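Local coordinates for geranyltranstransferase (Marinomonas sp. MED121, PDB 4F62), which probably catalyses the head-to-tail condensation of isopentenyl diphosphate with allylic diphosphates, as a putative farnesyl-diphosphate synthase of the isoprenoid synthase superfamily, at residues Leu20-Asp26 with Met37-Phe42; Ala69-Ala73 with Ala122-Leu126; Ser76-Tyr80 with Leu118-Ala122; Asp85-Ala89 with His103-Glu108. All blocks are in the same frame, centred on the assembly; numbering follows the deposited sequence. Where two conformers were deposited one is given.

Interaction 1: Leu20-Asp26 with Met37-Phe42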
loop_
_atom_site.group_PDB
_atom_site.type_symbol
_atom_site.label_atom_id
_atom_site.label_comp_id
_atom_site.label_asym_id
_atom_site.label_seq_id
_atom_site.Cartn_x
_atom_site.Cartn_y
_atom_site.Cartn_z
ATOM N N LEU A 20 10.080 10.787 9.608
ATOM C CA LEU A 20 10.220 10.033 8.362
ATOM C C LEU A 20 11.640 9.472 8.232
ATOM O O LEU A 20 11.819 8.285 7.952
ATOM C CB LEU A 20 9.867 10.902 7.145
ATOM C CG LEU A 20 8.381 11.120 6.875
ATOM C CD1 LEU A 20 8.194 12.348 5.968
ATOM C CD2 LEU A 20 7.763 9.853 6.245
ATOM N N GLU A 21 12.637 10.328 8.467
ATOM C CA GLU A 21 14.038 9.944 8.386
ATOM C C GLU A 21 14.364 8.788 9.317
ATOM O O GLU A 21 15.053 7.843 8.928
ATOM C CB GLU A 21 14.943 11.136 8.732
ATOM C CG GLU A 21 15.853 11.571 7.605
ATOM C CD GLU A 21 16.824 10.485 7.175
ATOM O OE1 GLU A 21 17.040 10.332 5.951
ATOM O OE2 GLU A 21 17.374 9.791 8.058
ATOM N N GLN A 22 13.878 8.875 10.551
ATOM C CA GLN A 22 14.125 7.833 11.539
ATOM C C GLN A 22 13.452 6.526 11.126
ATOM O O GLN A 22 14.073 5.475 11.177
ATOM C CB GLN A 22 13.639 8.266 12.927
ATOM C CG GLN A 22 14.520 9.304 13.608
ATOM C CD GLN A 22 13.745 10.196 14.578
ATOM O OE1 GLN A 22 12.545 9.999 14.804
ATOM N NE2 GLN A 22 14.428 11.188 15.145
ATOM N N GLN A 23 12.192 6.588 10.701
ATOM C CA GLN A 23 11.466 5.365 10.377
ATOM C C GLN A 23 11.948 4.689 9.089
ATOM O O GLN A 23 11.855 3.467 8.957
ATOM C CB GLN A 23 9.953 5.621 10.319
ATOM C CG GLN A 23 9.388 6.160 11.621
ATOM C CD GLN A 23 9.587 5.188 12.777
ATOM O OE1 GLN A 23 9.338 3.991 12.642
ATOM N NE2 GLN A 23 10.045 5.701 13.914
ATOM N N LEU A 24 12.434 5.473 8.129
ATOM C CA LEU A 24 12.976 4.880 6.909
ATOM C C LEU A 24 14.348 4.307 7.249
ATOM O O LEU A 24 15.373 4.857 6.851
ATOM C CB LEU A 24 13.082 5.908 5.771
ATOM C CG LEU A 24 13.290 5.342 4.354
ATOM C CD1 LEU A 24 12.183 4.362 4.001
ATOM C CD2 LEU A 24 13.340 6.442 3.306
ATOM N N SER A 25 14.349 3.205 7.998
ATOM C CA SER A 25 15.571 2.603 8.532
ATOM C C SER A 25 16.451 2.017 7.430
ATOM O O SER A 25 15.961 1.514 6.408
ATOM C CB SER A 25 15.218 1.501 9.531
ATOM O OG SER A 25 14.396 0.521 8.913
ATOM N N ASP A 26 17.758 2.086 7.646
ATOM C CA ASP A 26 18.719 1.560 6.688
ATOM C C ASP A 26 18.583 0.049 6.496
ATOM O O ASP A 26 18.339 -0.700 7.445
ATOM C CB ASP A 26 20.151 1.918 7.111
ATOM C CG ASP A 26 20.499 3.362 6.815
ATOM O OD1 ASP A 26 19.805 3.981 5.982
ATOM O OD2 ASP A 26 21.474 3.873 7.404
ATOM N N MET A 37 13.656 6.798 -2.935
ATOM C CA MET A 37 12.578 7.108 -2.000
ATOM C C MET A 37 12.848 8.411 -1.279
ATOM O O MET A 37 11.969 9.266 -1.176
ATOM C CB MET A 37 12.403 5.986 -0.970
ATOM C CG MET A 37 11.670 4.757 -1.493
ATOM S SD MET A 37 11.676 3.399 -0.293
ATOM C CE MET A 37 10.262 3.812 0.732
ATOM N N ARG A 38 14.071 8.557 -0.781
ATOM C CA ARG A 38 14.465 9.748 -0.036
ATOM C C ARG A 38 14.492 10.993 -0.914
ATOM O O ARG A 38 14.127 12.080 -0.465
ATOM C CB ARG A 38 15.836 9.550 0.625
ATOM C CG ARG A 38 15.814 8.595 1.817
ATOM C CD ARG A 38 17.140 8.584 2.563
ATOM N NE ARG A 38 17.096 7.700 3.727
ATOM C CZ ARG A 38 17.730 6.532 3.813
ATOM N NH1 ARG A 38 17.622 5.797 4.914
ATOM N NH2 ARG A 38 18.481 6.101 2.806
ATOM N N TYR A 39 14.940 10.833 -2.156
ATOM C CA TYR A 39 15.018 11.952 -3.097
ATOM C C TYR A 39 13.630 12.565 -3.277
ATOM O O TYR A 39 13.486 13.776 -3.363
ATOM C CB TYR A 39 15.596 11.511 -4.449
ATOM C CG TYR A 39 15.602 12.618 -5.481
ATOM C CD1 TYR A 39 16.361 13.767 -5.286
ATOM C CD2 TYR A 39 14.846 12.520 -6.645
ATOM C CE1 TYR A 39 16.372 14.791 -6.218
ATOM C CE2 TYR A 39 14.849 13.544 -7.589
ATOM C CZ TYR A 39 15.616 14.676 -7.367
ATOM O OH TYR A 39 15.636 15.702 -8.287
ATOM N N SER A 40 12.611 11.715 -3.280
ATOM C CA SER A 40 11.233 12.171 -3.450
ATOM C C SER A 40 10.575 12.699 -2.171
ATOM O O SER A 40 9.838 13.690 -2.208
ATOM C CB SER A 40 10.383 11.059 -4.063
ATOM O OG SER A 40 10.758 10.841 -5.415
ATOM N N LEU A 41 10.830 12.038 -1.047
ATOM C CA LEU A 41 10.271 12.478 0.228
ATOM C C LEU A 41 10.819 13.817 0.684
ATOM O O LEU A 41 10.099 14.576 1.328
ATOM C CB LEU A 41 10.534 11.449 1.333
ATOM C CG LEU A 41 9.501 10.366 1.593
ATOM C CD1 LEU A 41 10.037 9.387 2.636
ATOM C CD2 LEU A 41 8.187 10.993 2.057
ATOM N N PHE A 42 12.083 14.110 0.366
ATOM C CA PHE A 42 12.759 15.276 0.950
ATOM C C PHE A 42 13.154 16.388 -0.027
ATOM O O PHE A 42 13.831 16.152 -1.023
ATOM C CB PHE A 42 13.961 14.826 1.786
ATOM C CG PHE A 42 13.587 13.923 2.928
ATOM C CD1 PHE A 42 12.799 14.397 3.971
ATOM C CD2 PHE A 42 14.013 12.601 2.963
ATOM C CE1 PHE A 42 12.436 13.567 5.026
ATOM C CE2 PHE A 42 13.658 11.764 4.017
ATOM C CZ PHE A 42 12.871 12.247 5.049
#
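Two torsion choices bring Arg38 and Leu24 together. Arg38, in one of its two modelled conformers, runs extended from CG to NE (chi3 178°), and Leu24 sends CG anti to its backbone N (chi1 -165°), which brings CD2 obliquely against the arginine chain, 3.6 Å from Arg38 CG. The guanidinium then meets three oxygens. Arg38 NH1 forms a salt bridge with Asp26 OD1 at 3.0 Å, the carboxylate standing almost perpendicular to the guanidinium, and gives a weak bond to Leu24 O at 3.1 Å. Glu21 OE1 approaches Arg38 NE at 3.4 Å, completing a salt-bridge network in the conformer described; the second conformer makes it doubtful that the group is held in one setting. Leu24, just past the helical turns, is the centre of an inverse gamma turn.

Beneath this polar rim the contact is apolar. Leu24 CD1 touches Met37 CE at 3.8 Å, and Phe42 CZ reaches Leu20 CB at 3.9 Å, with Glu21 N at the ring edge. Leu24 also packs on Arg150 of the second subunit. The end of helix 5-23 and the loop after it thus pack on helix 31-41, charged groups at the exposed edge and apolar ones within, in the all-helical isoprenoid synthase fold.

Interaction 2: Ala69-Ala73 with Ala122-Leu126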
loop_
_atom_site.group_PDB
_atom_site.type_symbol
_atom_site.label_atom_id
_atom_site.label_comp_id
_atom_site.label_asym_id
_atom_site.label_seq_id
_atom_site.Cartn_x
_atom_site.Cartn_y
_atom_site.Cartn_z
ATOM N N ALA A 69 2.768 8.776 13.134
ATOM C CA ALA A 69 2.600 7.711 12.141
ATOM C C ALA A 69 1.627 8.116 11.031
ATOM O O ALA A 69 1.861 7.856 9.840
ATOM C CB ALA A 69 2.144 6.418 12.820
ATOM N N SER A 70 0.538 8.779 11.402
ATOM C CA SER A 70 -0.436 9.223 10.391
ATOM C C SER A 70 0.121 10.299 9.475
ATOM O O SER A 70 -0.063 10.250 8.240
ATOM C CB SER A 70 -1.701 9.759 11.067
ATOM O OG SER A 70 -2.296 8.764 11.894
ATOM N N ALA A 71 0.767 11.297 10.082
ATOM C CA ALA A 71 1.265 12.422 9.312
ATOM C C ALA A 71 2.281 11.892 8.324
ATOM O O ALA A 71 2.263 12.255 7.151
ATOM C CB ALA A 71 1.904 13.465 10.230
ATOM N N ALA A 72 3.147 11.000 8.804
ATOM C CA ALA A 72 4.199 10.431 7.968
ATOM C C ALA A 72 3.615 9.534 6.880
ATOM O O ALA A 72 4.079 9.565 5.739
ATOM C CB ALA A 72 5.187 9.641 8.829
ATOM N N ALA A 73 2.596 8.740 7.231
ATOM C CA ALA A 73 1.952 7.846 6.265
ATOM C C ALA A 73 1.277 8.646 5.167
ATOM O O ALA A 73 1.394 8.319 3.980
ATOM C CB ALA A 73 0.924 6.930 6.943
ATOM N N ALA A 122 3.955 3.664 3.817
ATOM C CA ALA A 122 2.854 4.308 4.534
ATOM C C ALA A 122 2.200 3.317 5.482
ATOM O O ALA A 122 1.902 3.632 6.632
ATOM C CB ALA A 122 1.829 4.849 3.565
ATOM N N PHE A 123 2.006 2.096 5.004
ATOM C CA PHE A 123 1.380 1.078 5.833
ATOM C C PHE A 123 2.337 0.528 6.863
ATOM O O PHE A 123 1.914 0.088 7.932
ATOM C CB PHE A 123 0.724 0.000 4.959
ATOM C CG PHE A 123 -0.434 0.539 4.146
ATOM C CD1 PHE A 123 -1.667 0.772 4.746
ATOM C CD2 PHE A 123 -0.274 0.859 2.797
ATOM C CE1 PHE A 123 -2.740 1.284 4.010
ATOM C CE2 PHE A 123 -1.335 1.372 2.050
ATOM C CZ PHE A 123 -2.578 1.584 2.659
ATOM N N GLU A 124 3.633 0.585 6.563
ATOM C CA GLU A 124 4.636 0.192 7.542
ATOM C C GLU A 124 4.553 1.162 8.722
ATOM O O GLU A 124 4.584 0.756 9.884
ATOM C CB GLU A 124 6.045 0.229 6.926
ATOM C CG GLU A 124 7.175 -0.109 7.925
ATOM C CD GLU A 124 8.576 -0.021 7.299
ATOM O OE1 GLU A 124 8.706 -0.028 6.046
ATOM O OE2 GLU A 124 9.554 0.067 8.064
ATOM N N LEU A 125 4.442 2.446 8.403
ATOM C CA LEU A 125 4.410 3.518 9.412
ATOM C C LEU A 125 3.243 3.311 10.367
ATOM O O LEU A 125 3.386 3.463 11.580
ATOM C CB LEU A 125 4.284 4.889 8.718
ATOM C CG LEU A 125 5.579 5.361 8.039
ATOM C CD1 LEU A 125 5.341 6.482 7.053
ATOM C CD2 LEU A 125 6.586 5.790 9.113
ATOM N N LEU A 126 2.099 2.921 9.812
ATOM C CA LEU A 126 0.878 2.741 10.605
ATOM C C LEU A 126 0.797 1.422 11.372
ATOM O O LEU A 126 -0.060 1.266 12.244
ATOM C CB LEU A 126 -0.374 2.912 9.729
ATOM C CG LEU A 126 -0.666 4.354 9.286
ATOM C CD1 LEU A 126 -1.913 4.402 8.384
ATOM C CD2 LEU A 126 -0.873 5.220 10.513
#
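Ala69 O is held by the bond from Ala73 N, 2.9 Å long, and is covered from the facing helix by a methyl, Leu126 CD2, at 3.9 Å. This is one turn of an antiparallel helix pair in the core of the all-alpha isoprenoid synthase fold: the local axes run 179° apart in direction and approach to 8.4 Å. The small Ala69, Ala72 and Ala73 on helix 65-86 are consistent with this spacing; Ala73 CA and Ala122 CA come within 4.0 Å of each other.

Two leucines fill what the alanines leave. Leu125 reaches across with its CD1 branch, which rests 3.6 Å from Ala72 CB and beside the peptide linking Ala72 to Ala73. Leu126 starts off to the flank, but with CG anti to its carbonyl carbon (chi1 -72°) the branched end swings back, so that Leu126 CG lies 3.8 Å from Ala73 CB while CD2 extends to Ala69. Ile141 and Leu144 of helix 134-148 also pack on Leu126. Cutting Leu126 back to an alanine would probably open a gap between the methyls of Ala69 and Ala73 and helix 134-148. The methyls meet carbonyls in both directions: Ala73 CB sits 3.5 Å from Ala122 O, and Ala122 CB an equal 3.5 Å from Ala73 O.

Interaction 3: Ser76-Tyr80 with Leu118-Ala122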
loop_
_atom_site.group_PDB
_atom_site.type_symbol
_atom_site.label_atom_id
_atom_site.label_comp_id
_atom_site.label_asym_id
_atom_site.label_seq_id
_atom_site.Cartn_x
_atom_site.Cartn_y
_atom_site.Cartn_z
ATOM N N SER A 76 3.765 10.037 2.849
ATOM C CA SER A 76 4.319 8.986 1.986
ATOM C C SER A 76 3.384 8.645 0.844
ATOM O O SER A 76 3.830 8.450 -0.289
ATOM C CB SER A 76 4.667 7.710 2.772
ATOM O OG SER A 76 5.729 7.990 3.668
ATOM N N ILE A 77 2.093 8.556 1.146
ATOM C CA ILE A 77 1.094 8.356 0.108
ATOM C C ILE A 77 1.151 9.511 -0.907
ATOM O O ILE A 77 1.228 9.283 -2.119
ATOM C CB ILE A 77 -0.326 8.234 0.696
ATOM C CG1 ILE A 77 -0.440 6.923 1.485
ATOM C CG2 ILE A 77 -1.366 8.253 -0.423
ATOM C CD1 ILE A 77 -0.190 5.660 0.620
ATOM N N HIS A 78 1.137 10.740 -0.399
ATOM C CA HIS A 78 1.178 11.926 -1.241
ATOM C C HIS A 78 2.428 11.897 -2.126
ATOM O O HIS A 78 2.349 12.120 -3.346
ATOM C CB HIS A 78 1.149 13.183 -0.364
ATOM C CG HIS A 78 1.261 14.464 -1.132
ATOM N ND1 HIS A 78 0.382 14.810 -2.137
ATOM C CD2 HIS A 78 2.150 15.476 -1.040
ATOM C CE1 HIS A 78 0.729 15.985 -2.635
ATOM N NE2 HIS A 78 1.801 16.415 -1.982
ATOM N N ALA A 79 3.573 11.585 -1.523
ATOM C CA ALA A 79 4.834 11.555 -2.271
ATOM C C ALA A 79 4.827 10.478 -3.354
ATOM O O ALA A 79 5.295 10.711 -4.470
ATOM C CB ALA A 79 6.041 11.370 -1.328
ATOM N N TYR A 80 4.301 9.301 -3.028
ATOM C CA TYR A 80 4.199 8.245 -4.029
ATOM C C TYR A 80 3.327 8.696 -5.186
ATOM O O TYR A 80 3.689 8.510 -6.360
ATOM C CB TYR A 80 3.721 6.918 -3.404
ATOM C CG TYR A 80 2.391 6.354 -3.892
ATOM C CD1 TYR A 80 2.230 5.867 -5.191
ATOM C CD2 TYR A 80 1.309 6.250 -3.023
ATOM C CE1 TYR A 80 1.011 5.341 -5.616
ATOM C CE2 TYR A 80 0.097 5.720 -3.436
ATOM C CZ TYR A 80 -0.050 5.269 -4.728
ATOM O OH TYR A 80 -1.266 4.745 -5.124
ATOM N N LEU A 118 6.954 3.535 -1.565
ATOM C CA LEU A 118 6.464 4.587 -0.681
ATOM C C LEU A 118 5.047 4.291 -0.223
ATOM O O LEU A 118 4.682 4.627 0.903
ATOM C CB LEU A 118 6.544 5.967 -1.336
ATOM C CG LEU A 118 7.943 6.617 -1.283
ATOM C CD1 LEU A 118 8.026 7.814 -2.226
ATOM C CD2 LEU A 118 8.281 7.062 0.129
ATOM N N GLN A 119 4.237 3.667 -1.081
ATOM C CA GLN A 119 2.915 3.240 -0.619
ATOM C C GLN A 119 3.032 2.189 0.492
ATOM O O GLN A 119 2.353 2.285 1.519
ATOM C CB GLN A 119 1.993 2.721 -1.747
ATOM C CG GLN A 119 0.731 2.119 -1.131
ATOM C CD GLN A 119 -0.393 1.773 -2.108
ATOM O OE1 GLN A 119 -1.484 1.404 -1.671
ATOM N NE2 GLN A 119 -0.132 1.870 -3.420
ATOM N N THR A 120 3.894 1.191 0.306
ATOM C CA THR A 120 4.023 0.155 1.333
ATOM C C THR A 120 4.581 0.765 2.618
ATOM O O THR A 120 4.255 0.324 3.718
ATOM C CB THR A 120 4.973 -0.971 0.901
ATOM O OG1 THR A 120 4.673 -1.359 -0.443
ATOM C CG2 THR A 120 4.844 -2.182 1.850
ATOM N N PHE A 121 5.446 1.764 2.480
ATOM C CA PHE A 121 6.052 2.397 3.652
ATOM C C PHE A 121 4.968 3.111 4.484
ATOM O O PHE A 121 5.049 3.155 5.711
ATOM C CB PHE A 121 7.146 3.364 3.196
ATOM C CG PHE A 121 7.853 4.073 4.318
ATOM C CD1 PHE A 121 8.485 3.357 5.318
ATOM C CD2 PHE A 121 7.923 5.467 4.340
ATOM C CE1 PHE A 121 9.159 4.005 6.352
ATOM C CE2 PHE A 121 8.602 6.132 5.374
ATOM C CZ PHE A 121 9.215 5.400 6.378
ATOM N N ALA A 122 3.955 3.664 3.817
ATOM C CA ALA A 122 2.854 4.308 4.534
ATOM C C ALA A 122 2.200 3.317 5.482
ATOM O O ALA A 122 1.902 3.632 6.632
ATOM C CB ALA A 122 1.829 4.849 3.565
#
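Tyr80 and Gln119 lie side by side and point the same way, the phenol ring and the amide only 17° out of parallel. The glutamine is extended, its CG anti to the backbone N (chi1 172°), and it runs along the ring: Gln119 CB forms a CH-pi contact over one face, 4.1 Å from the Tyr80 ring centroid, and further out Gln119 NE2 passes 3.5 Å from Tyr80 OH. That last pair is a contact only; the amide's bonds go to the second subunit, NE2 to its Asp116 O and OE1 to its Thr120 OG1. The amide is thus held by the partner chain while its aliphatic part lies over the face of the tyrosine, which His84 meets edge-to-face.

Nearer the helix axes, Tyr80 CB abuts Leu118 CB at 3.6 Å, and the leucine's CD1 goes on to the methyl of Ala79. One turn back, Ile77 curls its CD1 over to Ala122 CB, 3.7 Å away. Ser76 faces the opposite helix with its CB 3.6 Å from Leu118 O, and its hydroxyl, bonded to Ala72 O, comes obliquely to the Phe121 ring, Ser76 OG 3.4 Å from Phe121 CD2.

The two helices run antiparallel with local axes 8.1 Å apart, as in the central bundle of trans-prenyltransferases. Tyr80 stands five residues before Asp85, the start of an aspartate-rich sequence; in relatives a bulky residue at that position limits product chain length, and the arrangement is consistent with such a role in the elongation pocket.

Interaction 4: Asp85-Ala89 with His103-Glu108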
loop_
_atom_site.group_PDB
_atom_site.type_symbol
_atom_site.label_atom_id
_atom_site.label_comp_id
_atom_site.label_asym_id
_atom_site.label_seq_id
_atom_site.Cartn_x
_atom_site.Cartn_y
_atom_site.Cartn_z
ATOM N N ASP A 85 2.616 10.225 -10.777
ATOM C CA ASP A 85 1.915 11.200 -11.591
ATOM C C ASP A 85 2.842 11.888 -12.602
ATOM O O ASP A 85 2.381 12.357 -13.646
ATOM C CB ASP A 85 1.224 12.234 -10.706
ATOM C CG ASP A 85 0.016 12.856 -11.377
ATOM O OD1 ASP A 85 -0.878 12.095 -11.816
ATOM O OD2 ASP A 85 -0.032 14.101 -11.476
ATOM N N ASP A 86 4.140 11.948 -12.297
ATOM C CA ASP A 86 5.115 12.576 -13.197
ATOM C C ASP A 86 5.534 11.627 -14.317
ATOM O O ASP A 86 6.197 12.038 -15.263
ATOM C CB ASP A 86 6.365 13.037 -12.433
ATOM C CG ASP A 86 6.082 14.178 -11.471
ATOM O OD1 ASP A 86 5.276 15.066 -11.816
ATOM O OD2 ASP A 86 6.671 14.183 -10.367
ATOM N N LEU A 87 5.162 10.355 -14.193
ATOM C CA LEU A 87 5.490 9.358 -15.205
ATOM C C LEU A 87 4.921 9.765 -16.567
ATOM O O LEU A 87 3.768 10.181 -16.657
ATOM C CB LEU A 87 4.965 7.980 -14.799
ATOM C CG LEU A 87 5.757 7.305 -13.674
ATOM C CD1 LEU A 87 5.128 5.987 -13.264
ATOM C CD2 LEU A 87 7.193 7.089 -14.126
ATOM N N PRO A 88 5.743 9.652 -17.624
ATOM C CA PRO A 88 5.398 10.027 -19.003
ATOM C C PRO A 88 4.035 9.501 -19.477
ATOM O O PRO A 88 3.341 10.209 -20.214
ATOM C CB PRO A 88 6.543 9.420 -19.838
ATOM C CG PRO A 88 7.322 8.538 -18.894
ATOM C CD PRO A 88 7.114 9.124 -17.536
ATOM N N ALA A 89 3.651 8.298 -19.052
ATOM C CA ALA A 89 2.347 7.738 -19.418
ATOM C C ALA A 89 1.162 8.549 -18.867
ATOM O O ALA A 89 0.049 8.456 -19.384
ATOM C CB ALA A 89 2.251 6.304 -18.967
ATOM N N HIS A 103 11.967 10.282 -12.169
ATOM C CA HIS A 103 12.311 9.495 -13.357
ATOM C C HIS A 103 13.378 10.169 -14.231
ATOM O O HIS A 103 14.061 9.498 -15.008
ATOM C CB HIS A 103 11.058 9.128 -14.177
ATOM C CG HIS A 103 10.316 10.306 -14.736
ATOM N ND1 HIS A 103 10.565 10.816 -15.992
ATOM C CD2 HIS A 103 9.317 11.060 -14.218
ATOM C CE1 HIS A 103 9.761 11.841 -16.220
ATOM N NE2 HIS A 103 8.994 12.009 -15.156
ATOM N N ILE A 104 13.517 11.490 -14.096
ATOM C CA ILE A 104 14.568 12.245 -14.787
ATOM C C ILE A 104 15.922 12.041 -14.105
ATOM O O ILE A 104 16.909 11.676 -14.752
ATOM C CB ILE A 104 14.258 13.770 -14.847
ATOM C CG1 ILE A 104 13.098 14.054 -15.808
ATOM C CG2 ILE A 104 15.498 14.570 -15.248
ATOM C CD1 ILE A 104 13.157 13.270 -17.105
ATOM N N GLN A 105 15.959 12.284 -12.796
ATOM C CA GLN A 105 17.167 12.077 -11.999
ATOM C C GLN A 105 17.627 10.620 -12.009
ATOM O O GLN A 105 18.823 10.339 -12.129
ATOM C CB GLN A 105 16.946 12.561 -10.565
ATOM C CG GLN A 105 17.286 14.026 -10.359
ATOM C CD GLN A 105 18.687 14.224 -9.811
ATOM O OE1 GLN A 105 19.348 13.268 -9.404
ATOM N NE2 GLN A 105 19.145 15.474 -9.792
ATOM N N PHE A 106 16.675 9.700 -11.875
ATOM C CA PHE A 106 16.961 8.274 -12.021
ATOM C C PHE A 106 16.481 7.784 -13.380
ATOM O O PHE A 106 16.896 8.302 -14.419
ATOM C CB PHE A 106 16.304 7.472 -10.896
ATOM C CG PHE A 106 16.812 7.832 -9.534
ATOM C CD1 PHE A 106 18.045 7.370 -9.100
ATOM C CD2 PHE A 106 16.067 8.643 -8.692
ATOM C CE1 PHE A 106 18.526 7.705 -7.849
ATOM C CE2 PHE A 106 16.543 8.985 -7.441
ATOM C CZ PHE A 106 17.773 8.513 -7.017
ATOM N N ASP A 107 15.617 6.777 -13.374
ATOM C CA ASP A 107 14.937 6.372 -14.594
ATOM C C ASP A 107 13.485 6.068 -14.283
ATOM O O ASP A 107 13.067 6.115 -13.124
ATOM C CB ASP A 107 15.634 5.184 -15.273
ATOM C CG ASP A 107 15.910 4.041 -14.320
ATOM O OD1 ASP A 107 14.983 3.612 -13.602
ATOM O OD2 ASP A 107 17.066 3.567 -14.293
ATOM N N GLU A 108 12.718 5.766 -15.324
ATOM C CA GLU A 108 11.296 5.491 -15.182
ATOM C C GLU A 108 11.052 4.244 -14.321
ATOM O O GLU A 108 10.166 4.231 -13.461
ATOM C CB GLU A 108 10.678 5.320 -16.568
ATOM C CG GLU A 108 9.167 5.397 -16.604
ATOM C CD GLU A 108 8.634 5.370 -18.021
ATOM O OE1 GLU A 108 9.330 5.886 -18.927
ATOM O OE2 GLU A 108 7.525 4.829 -18.228
#
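His103 on Asp86 and the buried Leu87 on Glu108 make the packed part of this contact; Pro88 and the carboxylate end of Glu108 form its solvent side. The imidazole ring is placed by the crowded rotamer of His103, CG lying between the backbone N and the carbonyl carbon (chi1 63°), which turns the ring toward Asp86 and Pro88. His103 NE2 gives a bond to Asp86 O that is short, 2.8 Å, but weak, bent to 116°, and Asp86 CB lies in the ring plane at its edge. Leu87 packs its CD2 on Glu108 CG at 3.6 Å.

On the solvent side, Pro88 CD sits over one face of the imidazole, a CH-pi contact 4.1 Å from the His103 ring centroid and 12° off its normal. Exposed Pro88 also touches Glu108, Pro88 CG to Glu108 OE1 3.3 Å, and the other carboxylate oxygen comes near OE2 of Glu108 in the second subunit, a like-charge meeting that may be uncomfortable if both are ionised.

A leucine in place of His103 would probably leave Asp86 O without its NE2 donor and Pro88 without an aromatic face. The histidine bonds the Asp86 backbone carbonyl, while the Asp86 carboxylate leads away; residues 85-91 match the first aspartate-rich motif, so a carboxylate not used here is consistent with, though no proof of, magnesium binding as in relatives.

Overall arrangement
Interactions 2 and 3 are successive turns of one antiparallel pair, helices 65-86 and 108-126; they share Ala122 and their centres lie about 8 Å apart. Interaction 1 covers this pair from one side, about 11 Å from interaction 3 and about 12 Å from interaction 2 between centres, with Leu20 resting on Ala72 and Ser76, and Leu41 on Leu118. Interaction 4 lies further along helix 65-86, at its aspartate-rich end, about 16 Å from interaction 3 and about 24 Å from interaction 2 between centres; Tyr39 links it to interaction 1 through Gln105 and Phe106. The probable diphosphate-binding end and the likely chain-length position, Tyr80, thus sit on one helix, and all four contacts touch the second subunit.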